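Local coordinates for protein denovo NTF2 (Synthetic construct, PDB 6W40) that is a computationally designed NTF2-like protein from a method for making folds with diverse pocket structures, with no natural function implied, at the interface of chains A and B. Sequence-based numbering; all coordinates share one arbitrary frame. Chains: chain A/B, Denovo NTF2.

The interface of chains A and B. Residues chain A 4, 7-8, 11-12; chain B 71-75.
A:Glu4 holds CG anti to the backbone N (chi1 -158°) and runs on extended; this long chain can carry an acceptor from the helix to a strand N-H. A:Met12 instead sets CG beside its own backbone N, stays straight at chi2 (178°) and bends at chi3, laying the thioether along B:Ile72. On the strand, B:Ile72 and B:Ile75 both turn CG1 anti to the carbonyl carbon. B:Ile72 offers both branches, B:Ile75 its CG1-CD1 arm; the backbone is irregular at B:His73, which probably lets both isoleucines face the helix.

A:Leu8 is the centre of the patch. Leucine's two terminal methyls divide the work: CD1 rests on CG1 of B:Ile75 at 3.6 Å, the two side chains running antiparallel alongside each other, while CD2 turns to the backbone carbonyls of B:Ile72 and B:His73. Its CG meets the CG2 branch of B:Ile72 at 3.7 Å, at a slant. The beta-branched isoleucines suit a strand and offer broad apolar flanks here. B:Ile72 uses its other branch, CG1, against CG of A:Met12 at 3.6 Å; unbranched and flexible, methionine can lie alongside it, and its SD receives a weak hydrogen bond from the B:Ile72 N. A:Met11, bent at chi2 and chi3, brings CG to CD1 of B:Ile75 at 3.9 Å and adds to the apolar surface.

Nearer the helix N-terminus, the B:Ile75 N donates a nearly straight hydrogen bond (173° at H) to the A:Glu4 carboxylate oxygen OE1 at 3.2 Å, arriving from above the carboxylate plane. The same OE1 lies 2.9 Å from OD1 of B:Asp74, with the carboxylate planes nearly parallel; two ionised acids would repel, so one may carry a proton, although protonation is not seen.

The patch packs the N-terminal helix 2-18 of chain A against strand 70-78 of chain B, one part of a contact between the two copies in the deposited assembly; the structure alone does not show whether it forms in solution.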
loop_
_atom_site.group_PDB
_atom_site.type_symbol
_atom_site.label_atom_id
_atom_site.label_comp_id
_atom_site.label_asym_id
_atom_site.label_seq_id
_atom_site.Cartn_x
_atom_site.Cartn_y
_atom_site.Cartn_z
ATOM N N GLU A 4 -12.174 -14.112 -0.770
ATOM C CA GLU A 4 -10.924 -13.746 -1.428
ATOM C C GLU A 4 -11.109 -12.526 -2.320
ATOM O O GLU A 4 -10.217 -11.675 -2.412
ATOM C CB GLU A 4 -10.381 -14.921 -2.241
ATOM C CG GLU A 4 -8.884 -14.829 -2.501
ATOM C CD GLU A 4 -8.436 -15.660 -3.688
ATOM O OE1 GLU A 4 -7.947 -15.069 -4.674
ATOM O OE2 GLU A 4 -8.577 -16.901 -3.638
ATOM N N HIS A 7 -10.802 -9.552 -0.305
ATOM C CA HIS A 7 -9.417 -9.314 0.083
ATOM C C HIS A 7 -8.601 -8.765 -1.080
ATOM O O HIS A 7 -7.734 -7.905 -0.885
ATOM C CB HIS A 7 -8.793 -10.600 0.617
ATOM C CG HIS A 7 -7.860 -10.377 1.762
ATOM N ND1 HIS A 7 -8.223 -9.665 2.885
ATOM C CD2 HIS A 7 -6.577 -10.761 1.958
ATOM C CE1 HIS A 7 -7.206 -9.625 3.726
ATOM N NE2 HIS A 7 -6.195 -10.283 3.188
ATOM N N LEU A 8 -8.857 -9.257 -2.295
ATOM C CA LEU A 8 -8.216 -8.687 -3.475
ATOM C C LEU A 8 -8.559 -7.212 -3.623
ATOM O O LEU A 8 -7.711 -6.404 -4.021
ATOM C CB LEU A 8 -8.641 -9.452 -4.728
ATOM C CG LEU A 8 -7.773 -10.601 -5.240
ATOM C CD1 LEU A 8 -7.612 -11.689 -4.197
ATOM C CD2 LEU A 8 -8.386 -11.163 -6.508
ATOM N N MET A 11 -6.550 -5.036 -0.958
ATOM C CA MET A 11 -5.158 -4.815 -1.343
ATOM C C MET A 11 -5.040 -3.766 -2.442
ATOM O O MET A 11 -4.145 -2.915 -2.402
ATOM C CB MET A 11 -4.523 -6.130 -1.794
ATOM C CG MET A 11 -4.108 -7.045 -0.658
ATOM S SD MET A 11 -2.704 -6.391 0.266
ATOM C CE MET A 11 -1.461 -6.311 -1.023
ATOM N N MET A 12 -5.932 -3.814 -3.436
ATOM C CA MET A 12 -5.896 -2.820 -4.504
ATOM C C MET A 12 -6.162 -1.416 -3.977
ATOM O O MET A 12 -5.656 -0.438 -4.539
ATOM C CB MET A 12 -6.902 -3.181 -5.597
ATOM C CG MET A 12 -6.395 -4.222 -6.584
ATOM S SD MET A 12 -7.608 -4.673 -7.841
ATOM C CE MET A 12 -8.041 -3.061 -8.493
ATOM N N ARG B 71 -3.062 -4.136 -10.168
ATOM C CA ARG B 71 -4.282 -4.924 -10.073
ATOM C C ARG B 71 -3.950 -6.276 -9.463
ATOM O O ARG B 71 -2.969 -6.912 -9.858
ATOM C CB ARG B 71 -4.923 -5.097 -11.453
ATOM C CG ARG B 71 -5.410 -3.797 -12.073
ATOM C CD ARG B 71 -5.121 -3.749 -13.568
ATOM N NE ARG B 71 -3.723 -3.431 -13.848
ATOM C CZ ARG B 71 -3.189 -3.405 -15.065
ATOM N NH1 ARG B 71 -3.934 -3.686 -16.126
ATOM N NH2 ARG B 71 -1.908 -3.101 -15.223
ATOM N N ILE B 72 -4.763 -6.712 -8.504
ATOM C CA ILE B 72 -4.554 -7.976 -7.806
ATOM C C ILE B 72 -5.529 -9.002 -8.367
ATOM O O ILE B 72 -6.750 -8.807 -8.316
ATOM C CB ILE B 72 -4.727 -7.815 -6.287
ATOM C CG1 ILE B 72 -3.860 -6.664 -5.773
ATOM C CG2 ILE B 72 -4.358 -9.105 -5.570
ATOM C CD1 ILE B 72 -2.381 -6.841 -6.047
ATOM N N HIS B 73 -4.994 -10.100 -8.902
ATOM C CA HIS B 73 -5.807 -11.140 -9.520
ATOM C C HIS B 73 -6.007 -12.364 -8.640
ATOM O O HIS B 73 -7.035 -13.038 -8.767
ATOM C CB HIS B 73 -5.181 -11.588 -10.847
ATOM C CG HIS B 73 -5.261 -10.562 -11.933
ATOM N ND1 HIS B 73 -6.033 -9.425 -11.828
ATOM C CD2 HIS B 73 -4.665 -10.502 -13.147
ATOM C CE1 HIS B 73 -5.909 -8.709 -12.931
ATOM N NE2 HIS B 73 -5.085 -9.340 -13.748
ATOM N N ASP B 74 -5.061 -12.676 -7.756
ATOM C CA ASP B 74 -5.160 -13.886 -6.953
ATOM C C ASP B 74 -4.316 -13.729 -5.697
ATOM O O ASP B 74 -3.210 -13.186 -5.749
ATOM C CB ASP B 74 -4.707 -15.116 -7.751
ATOM C CG ASP B 74 -5.005 -16.423 -7.036
ATOM O OD1 ASP B 74 -5.673 -16.393 -5.980
ATOM O OD2 ASP B 74 -4.572 -17.483 -7.534
ATOM N N ILE B 75 -4.852 -14.204 -4.574
ATOM C CA ILE B 75 -4.145 -14.243 -3.299
ATOM C C ILE B 75 -4.384 -15.610 -2.675
ATOM O O ILE B 75 -5.534 -16.044 -2.545
ATOM C CB ILE B 75 -4.605 -13.125 -2.342
ATOM C CG1 ILE B 75 -4.255 -11.746 -2.906
ATOM C CG2 ILE B 75 -3.974 -13.302 -0.972
ATOM C CD1 ILE B 75 -4.740 -10.598 -2.044
#